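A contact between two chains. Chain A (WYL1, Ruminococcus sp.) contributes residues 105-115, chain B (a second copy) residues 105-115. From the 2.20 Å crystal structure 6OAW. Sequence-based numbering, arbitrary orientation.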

# COMPACT_ATOMS: atom_id res chain seq x y z
N LYS A 105 -25.45 18.26 22.84
CA LYS A 105 -24.63 19.41 22.37
C LYS A 105 -23.22 18.94 21.98
O LYS A 105 -22.77 19.29 20.90
CB LYS A 105 -24.61 20.52 23.41
CG LYS A 105 -23.86 21.78 22.97
CD LYS A 105 -24.14 22.22 21.52
CE LYS A 105 -25.22 23.27 21.40
NZ LYS A 105 -25.49 23.55 19.97
N SER A 106 -22.55 18.15 22.82
CA SER A 106 -21.18 17.64 22.55
C SER A 106 -21.19 16.81 21.27
O SER A 106 -20.31 16.99 20.44
CB SER A 106 -20.65 16.84 23.72
OG SER A 106 -20.50 17.65 24.84
N LYS A 107 -22.14 15.91 21.11
CA LYS A 107 -22.25 15.08 19.89
C LYS A 107 -22.45 15.96 18.64
O LYS A 107 -21.76 15.71 17.63
CB LYS A 107 -23.41 14.09 19.99
CG LYS A 107 -23.21 13.02 21.05
CD LYS A 107 -24.53 12.44 21.50
CE LYS A 107 -24.44 10.98 21.88
NZ LYS A 107 -25.80 10.48 22.15
N GLU A 108 -23.34 16.95 18.70
CA GLU A 108 -23.58 17.89 17.56
C GLU A 108 -22.26 18.61 17.24
O GLU A 108 -21.92 18.73 16.07
CB GLU A 108 -24.72 18.87 17.87
CG GLU A 108 -26.10 18.23 17.95
CD GLU A 108 -26.52 17.49 16.69
OE1 GLU A 108 -26.43 18.10 15.58
OE2 GLU A 108 -26.89 16.29 16.80
N ILE A 109 -21.48 19.02 18.25
CA ILE A 109 -20.18 19.71 18.02
C ILE A 109 -19.23 18.73 17.33
O ILE A 109 -18.52 19.17 16.42
CB ILE A 109 -19.61 20.29 19.32
CG1 ILE A 109 -20.43 21.51 19.75
CG2 ILE A 109 -18.13 20.63 19.18
CD1 ILE A 109 -20.27 21.85 21.19
N ILE A 110 -19.21 17.47 17.75
CA ILE A 110 -18.26 16.51 17.15
C ILE A 110 -18.73 16.21 15.73
O ILE A 110 -17.87 16.15 14.86
CB ILE A 110 -18.08 15.25 18.01
CG1 ILE A 110 -17.54 15.61 19.40
CG2 ILE A 110 -17.19 14.27 17.29
CD1 ILE A 110 -17.93 14.65 20.49
N LYS A 111 -20.03 15.98 15.53
CA LYS A 111 -20.66 15.73 14.20
C LYS A 111 -20.23 16.84 13.23
O LYS A 111 -19.72 16.50 12.16
CB LYS A 111 -22.19 15.70 14.27
CG LYS A 111 -22.82 14.38 14.71
CD LYS A 111 -24.37 14.36 14.71
CE LYS A 111 -24.99 13.60 15.87
N SER A 112 -20.40 18.11 13.60
CA SER A 112 -20.03 19.26 12.74
C SER A 112 -18.52 19.27 12.48
O SER A 112 -18.15 19.54 11.32
CB SER A 112 -20.49 20.57 13.32
OG SER A 112 -21.89 20.51 13.47
N TYR A 113 -17.70 19.01 13.50
CA TYR A 113 -16.23 18.92 13.34
C TYR A 113 -15.90 17.84 12.29
O TYR A 113 -15.01 18.08 11.50
CB TYR A 113 -15.51 18.59 14.65
CG TYR A 113 -14.15 17.97 14.52
CD1 TYR A 113 -13.02 18.73 14.35
CD2 TYR A 113 -13.99 16.60 14.63
CE1 TYR A 113 -11.76 18.17 14.29
CE2 TYR A 113 -12.73 16.01 14.57
CZ TYR A 113 -11.61 16.79 14.38
OH TYR A 113 -10.37 16.23 14.30
N LEU A 114 -16.55 16.68 12.33
CA LEU A 114 -16.26 15.56 11.41
C LEU A 114 -16.71 15.90 9.98
O LEU A 114 -15.94 15.67 9.05
CB LEU A 114 -16.90 14.27 11.91
CG LEU A 114 -16.07 13.51 12.95
CD1 LEU A 114 -16.87 12.38 13.59
CD2 LEU A 114 -14.80 12.96 12.31
N ILE A 115 -17.94 16.38 9.80
CA ILE A 115 -18.45 16.74 8.45
C ILE A 115 -17.46 17.74 7.83
O ILE A 115 -16.94 17.46 6.74
CB ILE A 115 -19.89 17.30 8.51
CG1 ILE A 115 -20.89 16.31 9.10
CG2 ILE A 115 -20.31 17.78 7.12
CD1 ILE A 115 -20.67 14.91 8.60
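Chain B 105-115: KSKEIIKSYLI

Chain B lays the same stretch, 105-115, across its own copy in chain A, and both are helical from end to end, with phi/psi values near -60/-45 and an unbroken ladder of i to i+4 backbone hydrogen bonds. The helices cross steeply: their N-to-C directions differ by 79°, the signed crossing angle is -79°, and the axes approach to 9.5 Å. Such a crossing gives a compact patch, so the contact is made by few residues, and 521 Å² is buried over both sides.

The center of the patch is A:Ile110 against B:Ile110, whose CA atoms lie 6.1 Å apart. From there the register runs in exchange: A:Ser106 CA is 6.4 Å from B:Ile109 CA, and A:Ile109 CA is 6.5 Å from B:Ser106 CA. The small serines make hollows for the isoleucine tips. B:Ile109 CD1 comes to 3.8 Å from A:Ser106 OG, and A:Ile109 CD1 to 3.9 Å from B:Ser106 OG, while A:Ile109 CD1 and B:Ile109 CD1 meet at 4.1 Å. Both Ile109 side chains take the same m, t rotamer.

Beyond Ile110, each Tyr113, chi1 t, offers a ring face as a floor for the isoleucine opposite. B:Ile110 CG2 stands 3.5 Å from the centroid of the A:Tyr113 ring, 7° off its normal; A:Ile110 CG2 stands 3.5 Å from the centroid of the B:Tyr113 ring, 10° off. These are CH-pi contacts, methyl knobs centered over flat aromatic surfaces. The rings also approach each other obliquely, A:Tyr113 CE2 to B:Tyr113 CE2 at 4.2 Å. Past them the leucines close the patch: their CA-to-CB bonds run sideways, but their ends come nearer, bringing A:Leu114 CD1 to 3.4 Å from B:Tyr113 OH and B:Leu114 CD1 to 3.7 Å from A:Tyr113 OH.

The symmetry breaks at Ile110. In chain A its rotamer is m, t; in chain B it is m, m, and B:Ile110 CD1 pushes deep between A:Ile109 and A:Tyr113, 3.7 Å from A:Ile109 O and a tight 3.2 Å from A:Tyr113 CB.

No hydrogen bond crosses between the stretches; packing alone joins them here. The charged side chains stay outside the patch: B:Lys111 NZ instead bridges to B:Glu108 OE2 within its own helix, at 2.9 Å. The rule to read is economical: a small residue at 106 receives the CD1 tip of the isoleucine at 109, a branched residue at 110 marks the crossing, and an aromatic face at 113 receives its methyl.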

# COMPACT_ATOMS: atom_id res chain seq x y z
N LYS B 105 -14.48 26.07 24.25
CA LYS B 105 -15.30 24.96 24.82
C LYS B 105 -15.46 23.89 23.74
O LYS B 105 -15.27 22.70 24.04
CB LYS B 105 -16.64 25.49 25.35
CG LYS B 105 -16.55 26.31 26.63
N SER B 106 -15.75 24.30 22.50
CA SER B 106 -15.89 23.37 21.35
C SER B 106 -14.58 22.63 21.15
O SER B 106 -14.63 21.41 20.99
CB SER B 106 -16.33 24.07 20.09
OG SER B 106 -17.65 24.54 20.29
N LYS B 107 -13.45 23.33 21.15
CA LYS B 107 -12.12 22.69 20.96
C LYS B 107 -11.87 21.65 22.07
O LYS B 107 -11.42 20.58 21.74
CB LYS B 107 -11.00 23.72 20.96
CG LYS B 107 -10.97 24.61 19.74
CD LYS B 107 -9.80 25.58 19.73
CE LYS B 107 -9.79 26.46 18.49
NZ LYS B 107 -8.95 27.67 18.66
N GLU B 108 -12.17 21.98 23.33
CA GLU B 108 -11.97 21.03 24.47
C GLU B 108 -12.81 19.76 24.22
O GLU B 108 -12.29 18.63 24.41
CB GLU B 108 -12.22 21.71 25.82
CG GLU B 108 -11.13 22.74 26.19
CD GLU B 108 -9.72 22.14 26.20
OE1 GLU B 108 -9.55 21.04 26.79
OE2 GLU B 108 -8.80 22.71 25.56
N ILE B 109 -14.04 19.92 23.74
CA ILE B 109 -14.90 18.74 23.43
C ILE B 109 -14.29 17.94 22.28
O ILE B 109 -14.29 16.70 22.35
CB ILE B 109 -16.34 19.19 23.20
CG1 ILE B 109 -16.95 19.64 24.54
CG2 ILE B 109 -17.15 18.07 22.56
CD1 ILE B 109 -18.14 20.53 24.39
N ILE B 110 -13.73 18.61 21.27
CA ILE B 110 -13.14 17.89 20.11
C ILE B 110 -11.88 17.18 20.60
O ILE B 110 -11.66 16.02 20.22
CB ILE B 110 -12.80 18.81 18.92
CG1 ILE B 110 -13.97 19.67 18.44
CG2 ILE B 110 -12.22 17.95 17.80
CD1 ILE B 110 -15.03 18.91 17.75
N LYS B 111 -11.02 17.91 21.32
CA LYS B 111 -9.78 17.38 21.94
C LYS B 111 -10.08 16.09 22.71
O LYS B 111 -9.42 15.10 22.43
CB LYS B 111 -9.12 18.39 22.87
CG LYS B 111 -8.26 19.46 22.22
CD LYS B 111 -7.35 20.08 23.29
CE LYS B 111 -6.90 21.49 22.99
NZ LYS B 111 -6.32 22.09 24.22
N SER B 112 -11.08 16.07 23.61
CA SER B 112 -11.45 14.85 24.37
C SER B 112 -11.92 13.74 23.41
O SER B 112 -11.58 12.59 23.66
CB SER B 112 -12.50 15.12 25.42
OG SER B 112 -12.06 16.15 26.26
N TYR B 113 -12.73 14.06 22.40
CA TYR B 113 -13.20 13.08 21.40
C TYR B 113 -11.99 12.43 20.72
O TYR B 113 -12.03 11.21 20.52
CB TYR B 113 -14.14 13.71 20.36
CG TYR B 113 -14.26 12.93 19.07
CD1 TYR B 113 -15.15 11.86 18.97
CD2 TYR B 113 -13.49 13.23 17.96
CE1 TYR B 113 -15.29 11.13 17.80
CE2 TYR B 113 -13.61 12.49 16.78
CZ TYR B 113 -14.53 11.46 16.69
OH TYR B 113 -14.61 10.68 15.55
N LEU B 114 -10.98 13.22 20.33
CA LEU B 114 -9.76 12.70 19.65
C LEU B 114 -8.91 11.84 20.61
O LEU B 114 -8.43 10.76 20.21
CB LEU B 114 -8.91 13.87 19.12
CG LEU B 114 -9.35 14.48 17.79
CD1 LEU B 114 -8.55 15.75 17.51
CD2 LEU B 114 -9.17 13.51 16.64
N ILE B 115 -8.62 12.34 21.80
CA ILE B 115 -7.80 11.59 22.80
C ILE B 115 -8.46 10.23 23.02
O ILE B 115 -7.77 9.23 22.85
CB ILE B 115 -7.65 12.38 24.12
CG1 ILE B 115 -6.90 13.70 23.91
CG2 ILE B 115 -7.01 11.53 25.19
CD1 ILE B 115 -5.75 13.58 22.96